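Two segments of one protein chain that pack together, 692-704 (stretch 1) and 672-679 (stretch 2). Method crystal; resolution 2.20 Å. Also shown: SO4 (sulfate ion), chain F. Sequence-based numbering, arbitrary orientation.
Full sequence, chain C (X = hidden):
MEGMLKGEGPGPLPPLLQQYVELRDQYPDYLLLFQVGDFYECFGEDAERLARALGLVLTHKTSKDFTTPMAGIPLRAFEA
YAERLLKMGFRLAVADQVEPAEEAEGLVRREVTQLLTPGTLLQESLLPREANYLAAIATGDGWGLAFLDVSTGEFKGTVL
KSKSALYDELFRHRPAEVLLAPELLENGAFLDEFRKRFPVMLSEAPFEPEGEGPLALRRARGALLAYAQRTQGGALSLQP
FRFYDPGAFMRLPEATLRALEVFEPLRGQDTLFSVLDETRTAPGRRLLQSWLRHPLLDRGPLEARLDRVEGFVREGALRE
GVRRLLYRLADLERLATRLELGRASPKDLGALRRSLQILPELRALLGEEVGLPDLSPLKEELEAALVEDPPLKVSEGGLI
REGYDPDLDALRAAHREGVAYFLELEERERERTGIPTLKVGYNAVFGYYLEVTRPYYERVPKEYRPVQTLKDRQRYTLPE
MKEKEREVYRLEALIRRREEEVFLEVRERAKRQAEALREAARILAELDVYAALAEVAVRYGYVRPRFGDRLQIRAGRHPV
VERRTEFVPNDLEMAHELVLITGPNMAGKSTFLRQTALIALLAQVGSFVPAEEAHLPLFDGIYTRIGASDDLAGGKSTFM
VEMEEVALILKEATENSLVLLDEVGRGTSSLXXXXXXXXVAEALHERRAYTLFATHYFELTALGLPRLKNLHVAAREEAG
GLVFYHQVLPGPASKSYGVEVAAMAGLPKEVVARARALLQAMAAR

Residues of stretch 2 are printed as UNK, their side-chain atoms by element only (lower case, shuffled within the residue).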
# COMPACT_ATOMS: atom_id res chain seq x y z
N LEU C 692 14.80 14.16 -32.31
CA LEU C 692 13.37 14.35 -32.58
C LEU C 692 12.98 15.39 -31.53
O LEU C 692 13.11 15.15 -30.33
CB LEU C 692 12.56 13.07 -32.38
CG LEU C 692 12.68 11.92 -33.39
CD1 LEU C 692 11.77 10.78 -32.95
CD2 LEU C 692 12.29 12.40 -34.78
N PHE C 693 12.52 16.54 -31.99
CA PHE C 693 12.17 17.63 -31.10
C PHE C 693 10.73 18.07 -31.32
O PHE C 693 10.45 18.80 -32.27
CB PHE C 693 13.13 18.80 -31.35
CG PHE C 693 13.01 19.94 -30.37
CD1 PHE C 693 14.01 20.91 -30.31
CD2 PHE C 693 11.91 20.06 -29.51
CE1 PHE C 693 13.93 21.98 -29.42
CE2 PHE C 693 11.81 21.13 -28.62
CZ PHE C 693 12.82 22.09 -28.57
N ALA C 694 9.83 17.61 -30.44
CA ALA C 694 8.42 17.97 -30.50
C ALA C 694 8.30 19.34 -29.85
O ALA C 694 8.75 19.54 -28.71
CB ALA C 694 7.58 16.96 -29.73
N THR C 695 7.69 20.29 -30.55
CA THR C 695 7.55 21.64 -30.02
C THR C 695 6.37 22.37 -30.65
O THR C 695 5.79 21.90 -31.62
CB THR C 695 8.84 22.46 -30.28
OG1 THR C 695 8.72 23.78 -29.72
CG2 THR C 695 9.09 22.58 -31.78
N HIS C 696 6.02 23.52 -30.08
CA HIS C 696 4.93 24.35 -30.60
C HIS C 696 5.54 25.57 -31.27
O HIS C 696 4.85 26.30 -31.98
CB HIS C 696 4.00 24.82 -29.49
CG HIS C 696 3.21 23.72 -28.87
ND1 HIS C 696 2.34 22.94 -29.60
CD2 HIS C 696 3.18 23.24 -27.60
CE1 HIS C 696 1.81 22.02 -28.81
NE2 HIS C 696 2.31 22.18 -27.59
N TYR C 697 6.82 25.80 -31.03
CA TYR C 697 7.50 26.96 -31.60
C TYR C 697 7.62 26.92 -33.12
O TYR C 697 8.45 26.18 -33.67
CB TYR C 697 8.89 27.10 -30.99
CG TYR C 697 8.89 27.47 -29.52
CD1 TYR C 697 9.94 27.09 -28.69
CD2 TYR C 697 7.87 28.26 -28.98
CE1 TYR C 697 9.98 27.48 -27.37
CE2 TYR C 697 7.91 28.67 -27.65
CZ TYR C 697 8.97 28.28 -26.85
OH TYR C 697 9.04 28.68 -25.54
N PHE C 698 6.78 27.68 -33.80
CA PHE C 698 6.85 27.73 -35.26
C PHE C 698 8.19 28.40 -35.59
O PHE C 698 8.78 28.15 -36.63
CB PHE C 698 5.72 28.58 -35.86
CG PHE C 698 4.39 27.89 -35.90
CD1 PHE C 698 3.55 27.88 -34.78
CD2 PHE C 698 3.95 27.26 -37.07
CE1 PHE C 698 2.30 27.27 -34.82
CE2 PHE C 698 2.70 26.63 -37.11
CZ PHE C 698 1.87 26.64 -35.98
N GLU C 699 8.65 29.25 -34.68
CA GLU C 699 9.90 29.95 -34.88
C GLU C 699 11.06 28.98 -35.14
O GLU C 699 11.94 29.28 -35.93
CB GLU C 699 10.20 30.89 -33.69
CG GLU C 699 9.62 30.45 -32.36
CD GLU C 699 8.14 30.78 -32.21
OE1 GLU C 699 7.80 31.92 -31.80
OE2 GLU C 699 7.32 29.90 -32.52
N LEU C 700 11.05 27.82 -34.49
CA LEU C 700 12.12 26.84 -34.68
C LEU C 700 12.08 26.18 -36.07
O LEU C 700 13.10 25.73 -36.58
CB LEU C 700 12.05 25.74 -33.61
CG LEU C 700 12.33 26.15 -32.16
CD1 LEU C 700 12.31 24.92 -31.25
CD2 LEU C 700 13.68 26.82 -32.08
N THR C 701 10.89 26.14 -36.67
CA THR C 701 10.74 25.51 -37.99
C THR C 701 11.48 26.20 -39.14
O THR C 701 11.71 25.59 -40.19
CB THR C 701 9.26 25.41 -38.40
OG1 THR C 701 8.77 26.71 -38.72
CG2 THR C 701 8.43 24.82 -37.27
N ALA C 702 11.86 27.46 -38.96
CA ALA C 702 12.54 28.18 -40.03
C ALA C 702 14.03 28.49 -39.83
O ALA C 702 14.56 29.36 -40.50
CB ALA C 702 11.78 29.46 -40.33
N LEU C 703 14.70 27.80 -38.93
CA LEU C 703 16.12 28.09 -38.71
C LEU C 703 16.95 27.78 -39.95
O LEU C 703 16.54 27.00 -40.81
CB LEU C 703 16.64 27.29 -37.51
CG LEU C 703 15.91 27.60 -36.20
CD1 LEU C 703 16.45 26.72 -35.09
CD2 LEU C 703 16.09 29.07 -35.87
N GLY C 704 18.12 28.41 -40.05
CA GLY C 704 19.00 28.18 -41.19
C GLY C 704 19.99 27.07 -40.89
O GLY C 704 21.21 27.30 -40.80
N UNK C 672 12.83 34.44 -24.08
CA UNK C 672 13.78 33.55 -23.43
C UNK C 672 13.51 32.10 -23.84
O UNK C 672 14.43 31.32 -24.06
c UNK C 672 13.68 33.69 -21.91
c UNK C 672 14.36 34.95 -21.40
o UNK C 672 15.51 34.86 -20.94
o UNK C 672 13.74 36.04 -21.47
N UNK C 673 12.23 31.75 -23.94
CA UNK C 673 11.86 30.40 -24.30
C UNK C 673 12.35 30.02 -25.69
O UNK C 673 13.00 28.99 -25.87
N UNK C 674 12.04 30.86 -26.68
CA UNK C 674 12.45 30.60 -28.05
C UNK C 674 13.97 30.62 -28.21
O UNK C 674 14.53 29.80 -28.94
c UNK C 674 12.36 31.52 -30.41
c UNK C 674 11.79 31.64 -29.01
c UNK C 674 10.28 31.41 -29.03
N UNK C 675 14.63 31.55 -27.52
CA UNK C 675 16.08 31.68 -27.58
C UNK C 675 16.76 30.42 -27.06
O UNK C 675 17.68 29.91 -27.69
c UNK C 675 16.54 32.87 -26.76
N UNK C 676 16.31 29.93 -25.91
CA UNK C 676 16.90 28.73 -25.31
C UNK C 676 16.62 27.52 -26.20
O UNK C 676 17.51 26.71 -26.46
c UNK C 676 16.43 29.65 -23.00
c UNK C 676 17.03 27.24 -23.29
c UNK C 676 17.87 30.09 -22.74
c UNK C 676 16.30 28.42 -23.91
N UNK C 677 15.38 27.41 -26.66
CA UNK C 677 15.02 26.28 -27.52
C UNK C 677 15.90 26.27 -28.77
O UNK C 677 16.30 25.20 -29.23
c UNK C 677 13.55 26.35 -27.90
N UNK C 678 16.19 27.45 -29.30
CA UNK C 678 17.01 27.59 -30.52
C UNK C 678 18.47 27.20 -30.32
O UNK C 678 19.05 26.44 -31.12
c UNK C 678 17.94 29.16 -32.24
o UNK C 678 15.66 29.35 -31.52
c UNK C 678 16.98 29.03 -31.07
N UNK C 679 19.08 27.73 -29.26
CA UNK C 679 20.47 27.45 -28.95
C UNK C 679 20.64 25.95 -28.73
O UNK C 679 21.61 25.35 -29.17
c UNK C 679 20.90 28.22 -27.69
S SO4 F . -0.43 24.58 -31.56
O1 SO4 F . -0.63 26.04 -31.68
O2 SO4 F . -1.33 23.86 -32.47
O3 SO4 F . 0.97 24.27 -31.89
O4 SO4 F . -0.71 24.18 -30.17

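Position 672 carries two side-chain carbons, the second bearing two oxygens, which is a carboxylate one carbon removed from the backbone carbon. Its CA-to-CB bond points away from stretch 1, its side chain makes no contact there, and both oxygens are hydrogen-bonded elsewhere in the structure. This is Asp672.

Position 673 has backbone atoms and nothing more. Its CA lies 3.5 Å from Tyr697 OH, and an ideal CB built here would point toward stretch 1 and fall 2.4 Å from that same OH, a clash. The residue is Gly673, and the phenol end occupies the space that a side chain would need.

Position 674 shows three carbons, one attached to CA and carrying the other two. One terminal carbon lies over the face of the Tyr697 ring, and both approach Glu699. A branched three-carbon side chain is Val674. Val674 CG2 lies 3.9 Å from the centroid of the Tyr697 ring, 11° off its normal, a CH-pi contact; CG1 and CG2 are each 3.5 Å from Glu699 CG, in the aliphatic part of that acidic side chain. Chi1 is 172° (t).

Position 675 has a single carbon, directed away from stretch 1 and making no contact with it: Ala675.

Position 676 has four carbons, forked at the first, with one arm two carbons long. The end of the side chain leads away and makes no contact with stretch 1. This is Ile676.

Position 677 has one carbon, CB, directed toward stretch 1, 3.8 Å from Tyr697 CD1 at the ring edge and 3.8 Å from Leu700 CD1; one carbon alone is Ala677. Phe693 CZ is farther off, 4.4 Å from Ala677 CB.

Position 678 has one carbon bearing an oxygen and a carbon. The oxygen packs against Leu700 CD2 and the terminal carbon against Leu703 CD1. The pattern is that of Thr678. Its OG1 donates a hydrogen bond to Val674 O at 2.9 Å, one turn back, so the hydroxyl is satisfied within the helix while OG1 packs 3.3 Å from Leu700 CD2. Its CG2 lies 4.0 Å from Leu703 CD1.

Position 679 has one carbon pointing away, without contact to stretch 1: Ala679.

The contact buries 371 Å² in total and contains no hydrogen bond between the stretches, so it rests on van der Waals packing of stretch 1 side chains against the side chains and backbone of the helix. Positions 673, 674, 677 and 678 form the contacting side of the helix. Tyr697 spans the first three of these, with Val674 over one ring face and Ala677 at the ring edge; Leu700 bridges Ala677 and Thr678, and Leu703 extends the packing at Thr678.

Stretch 2 672-679: DGVAIATA
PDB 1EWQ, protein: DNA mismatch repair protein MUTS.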